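Local coordinates for DNA/pantothenate metabolism flavoprotein (Streptomyces sparsogenes DSM 40356, PDB 7CFU) that binds flavin mononucleotide and probably uses it in the oxidative decarboxylation of a cysteine residue during peptide biosynthesis, at residues A[20-25]-A[99-104]. Residues are numbered along the deposited sequence; the frame is centred on the assembly and turned at random.
Sequences AQVRLL and ADVLVI
D100 OD2 is gripped twice by R23, once by the backbone and once by the side chain. The amide N of R23 reaches D100 OD2 at 2.7 Å on the anti side of the carboxylate, whereas NE of R23 comes to the same oxygen at 3.2 Å from above the carboxylate plane, as part of a salt bridge. A weak bond from R23 NH2 to D100 OD1 completes the pairing, with the guanidinium and carboxylate planes 34° apart. The arginine chain bends at chi3 (-58°), which turns NE back toward the carboxylate, and the acid meets the guanidinium at its edge; W98 adds a cation-pi contact to the guanidinium. A leucine in place of D100 would probably leave the R23 amide without this acceptor and its guanidinium without this carboxylate, freer to turn. R23 O is likewise shared, accepting from D100 N (2.7 Å) and V101 N. Here two neighbouring inner strands, 23-28 and 101-107, set out side by side in the three-layer alpha/beta/alpha flavoprotein fold, whose parallel strands run in the order 2-1-3-4-5, and the polar pairing leads into regular parallel bonding: L25 N to V101 O at 2.8 Å, then V103 N to L25 O at 2.8 Å. On one face CD1 of L24 touches both valines, CG1 of V101 and CG2 of V103 (3.6 Å), while helix 187-199 covers V22 and V101. On the other, CB of L25 meets CB of A99 at 3.5 Å, and the L25 and L102 side chains lie alongside each other, pointing the same way, with T127 of helix 123-130 against L25.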
ATOM      1  N   ALA A  20      -8.638 -38.609 -26.027  1.00 73.35           N
ATOM      2  CA  ALA A  20      -8.019 -37.327 -26.344  1.00 72.37           C
ATOM      3  C   ALA A  20      -9.009 -36.172 -26.329  1.00 70.66           C
ATOM      4  O   ALA A  20      -8.585 -35.014 -26.245  1.00 74.52           O
ATOM      5  CB  ALA A  20      -7.333 -37.401 -27.709  1.00 74.29           C
ATOM      6  N   GLN A  21     -10.307 -36.453 -26.402  1.00 67.91           N
ATOM      7  CA  GLN A  21     -11.331 -35.420 -26.344  1.00 65.58           C
ATOM      8  C   GLN A  21     -12.001 -35.327 -24.977  1.00 61.99           C
ATOM      9  O   GLN A  21     -12.905 -34.505 -24.801  1.00 59.28           O
ATOM     10  CB  GLN A  21     -12.393 -35.655 -27.426  1.00 63.35           C
ATOM     11  CG  GLN A  21     -11.870 -35.599 -28.861  1.00 73.88           C
ATOM     12  CD  GLN A  21     -11.258 -36.912 -29.325  1.00 84.13           C
ATOM     13  OE1 GLN A  21     -11.183 -37.882 -28.566  1.00 84.78           O
ATOM     14  NE2 GLN A  21     -10.821 -36.947 -30.581  1.00 86.82           N
ATOM     15  N   VAL A  22     -11.588 -36.146 -24.010  1.00 54.68           N
ATOM     16  CA  VAL A  22     -12.149 -36.049 -22.669  1.00 53.24           C
ATOM     17  C   VAL A  22     -11.596 -34.802 -21.992  1.00 48.66           C
ATOM     18  O   VAL A  22     -10.376 -34.588 -21.944  1.00 53.29           O
ATOM     19  CB  VAL A  22     -11.835 -37.315 -21.855  1.00 55.52           C
ATOM     20  CG1 VAL A  22     -12.346 -37.174 -20.424  1.00 48.57           C
ATOM     21  CG2 VAL A  22     -12.446 -38.539 -22.514  1.00 55.77           C
ATOM     22  N   ARG A  23     -12.492 -33.963 -21.480  1.00 44.58           N
ATOM     23  CA  ARG A  23     -12.099 -32.721 -20.823  1.00 43.90           C
ATOM     24  C   ARG A  23     -11.891 -33.005 -19.338  1.00 45.22           C
ATOM     25  O   ARG A  23     -12.846 -33.308 -18.610  1.00 40.54           O
ATOM     26  CB  ARG A  23     -13.147 -31.640 -21.056  1.00 46.12           C
ATOM     27  CG  ARG A  23     -13.262 -31.267 -22.527  1.00 47.99           C
ATOM     28  CD  ARG A  23     -14.411 -30.332 -22.832  1.00 44.00           C
ATOM     29  NE  ARG A  23     -15.711 -30.863 -22.444  1.00 47.69           N
ATOM     30  CZ  ARG A  23     -16.863 -30.226 -22.647  1.00 58.56           C
ATOM     31  NH1 ARG A  23     -16.869 -29.039 -23.246  1.00 53.15           N
ATOM     32  NH2 ARG A  23     -18.010 -30.776 -22.253  1.00 57.80           N
ATOM     33  N   LEU A  24     -10.640 -32.932 -18.892  1.00 40.96           N
ATOM     34  CA  LEU A  24     -10.286 -33.268 -17.519  1.00 42.67           C
ATOM     35  C   LEU A  24     -10.128 -31.990 -16.702  1.00 37.81           C
ATOM     36  O   LEU A  24      -9.253 -31.167 -16.991  1.00 39.26           O
ATOM     37  CB  LEU A  24      -9.001 -34.097 -17.486  1.00 41.71           C
ATOM     38  CG  LEU A  24      -8.372 -34.385 -16.129  1.00 36.94           C
ATOM     39  CD1 LEU A  24      -9.332 -35.189 -15.273  1.00 42.82           C
ATOM     40  CD2 LEU A  24      -7.083 -35.152 -16.326  1.00 40.88           C
ATOM     41  N   LEU A  25     -10.977 -31.825 -15.688  1.00 42.35           N
ATOM     42  CA  LEU A  25     -10.842 -30.751 -14.713  1.00 38.04           C
ATOM     43  C   LEU A  25     -10.140 -31.297 -13.476  1.00 30.89           C
ATOM     44  O   LEU A  25     -10.567 -32.307 -12.908  1.00 40.85           O
ATOM     45  CB  LEU A  25     -12.205 -30.163 -14.346  1.00 34.44           C
ATOM     46  CG  LEU A  25     -12.191 -28.924 -13.445  1.00 39.22           C
ATOM     47  CD1 LEU A  25     -11.426 -27.780 -14.082  1.00 36.47           C
ATOM     48  CD2 LEU A  25     -13.610 -28.505 -13.119  1.00 34.55           C
ATOM     49  N   ALA A  99     -16.324 -29.842 -17.463  1.00 41.49           N
ATOM     50  CA  ALA A  99     -15.574 -31.030 -17.078  1.00 37.95           C
ATOM     51  C   ALA A  99     -16.273 -32.296 -17.561  1.00 42.35           C
ATOM     52  O   ALA A  99     -17.488 -32.447 -17.405  1.00 34.27           O
ATOM     53  CB  ALA A  99     -15.397 -31.071 -15.560  1.00 38.01           C
ATOM     54  N   ASP A 100     -15.508 -33.188 -18.193  1.00 41.09           N
ATOM     55  CA  ASP A 100     -15.983 -34.543 -18.458  1.00 44.51           C
ATOM     56  C   ASP A 100     -15.555 -35.499 -17.359  1.00 37.18           C
ATOM     57  O   ASP A 100     -16.257 -36.476 -17.085  1.00 45.25           O
ATOM     58  CB  ASP A 100     -15.468 -35.048 -19.813  1.00 45.12           C
ATOM     59  CG  ASP A 100     -15.961 -34.209 -20.980  1.00 45.88           C
ATOM     60  OD1 ASP A 100     -17.151 -33.805 -20.989  1.00 45.61           O
ATOM     61  OD2 ASP A 100     -15.143 -33.943 -21.885  1.00 46.17           O
ATOM     62  N   VAL A 101     -14.399 -35.236 -16.753  1.00 41.90           N
ATOM     63  CA  VAL A 101     -13.911 -35.931 -15.569  1.00 43.42           C
ATOM     64  C   VAL A 101     -13.416 -34.874 -14.589  1.00 40.61           C
ATOM     65  O   VAL A 101     -12.852 -33.854 -15.001  1.00 36.78           O
ATOM     66  CB  VAL A 101     -12.777 -36.927 -15.915  1.00 48.80           C
ATOM     67  CG1 VAL A 101     -12.136 -37.490 -14.648  1.00 42.40           C
ATOM     68  CG2 VAL A 101     -13.292 -38.050 -16.792  1.00 42.52           C
ATOM     69  N   LEU A 102     -13.657 -35.097 -13.297  1.00 36.18           N
ATOM     70  CA  LEU A 102     -13.153 -34.236 -12.233  1.00 35.47           C
ATOM     71  C   LEU A 102     -12.204 -35.049 -11.365  1.00 38.11           C
ATOM     72  O   LEU A 102     -12.592 -36.089 -10.819  1.00 37.05           O
ATOM     73  CB  LEU A 102     -14.298 -33.661 -11.390  1.00 33.32           C
ATOM     74  CG  LEU A 102     -13.919 -32.866 -10.127  1.00 36.54           C
ATOM     75  CD1 LEU A 102     -13.032 -31.671 -10.449  1.00 31.37           C
ATOM     76  CD2 LEU A 102     -15.163 -32.418  -9.351  1.00 30.16           C
ATOM     77  N   VAL A 103     -10.970 -34.575 -11.231  1.00 38.05           N
ATOM     78  CA  VAL A 103      -9.971 -35.220 -10.388  1.00 35.68           C
ATOM     79  C   VAL A 103      -9.497 -34.213  -9.351  1.00 37.06           C
ATOM     80  O   VAL A 103      -9.048 -33.116  -9.702  1.00 36.62           O
ATOM     81  CB  VAL A 103      -8.782 -35.741 -11.215  1.00 42.82           C
ATOM     82  CG1 VAL A 103      -7.660 -36.197 -10.290  1.00 41.67           C
ATOM     83  CG2 VAL A 103      -9.227 -36.869 -12.143  1.00 45.37           C
ATOM     84  N   ILE A 104      -9.571 -34.597  -8.082  1.00 33.74           N
ATOM     85  CA  ILE A 104      -9.027 -33.817  -6.982  1.00 30.33           C
ATOM     86  C   ILE A 104      -7.764 -34.530  -6.520  1.00 37.00           C
ATOM     87  O   ILE A 104      -7.834 -35.597  -5.895  1.00 30.08           O
ATOM     88  CB  ILE A 104     -10.039 -33.672  -5.839  1.00 29.89           C
ATOM     89  CG1 ILE A 104     -11.424 -33.339  -6.388  1.00 33.63           C
ATOM     90  CG2 ILE A 104      -9.586 -32.607  -4.856  1.00 29.00           C
ATOM     91  CD1 ILE A 104     -11.485 -32.013  -7.091  1.00 36.77           C
TER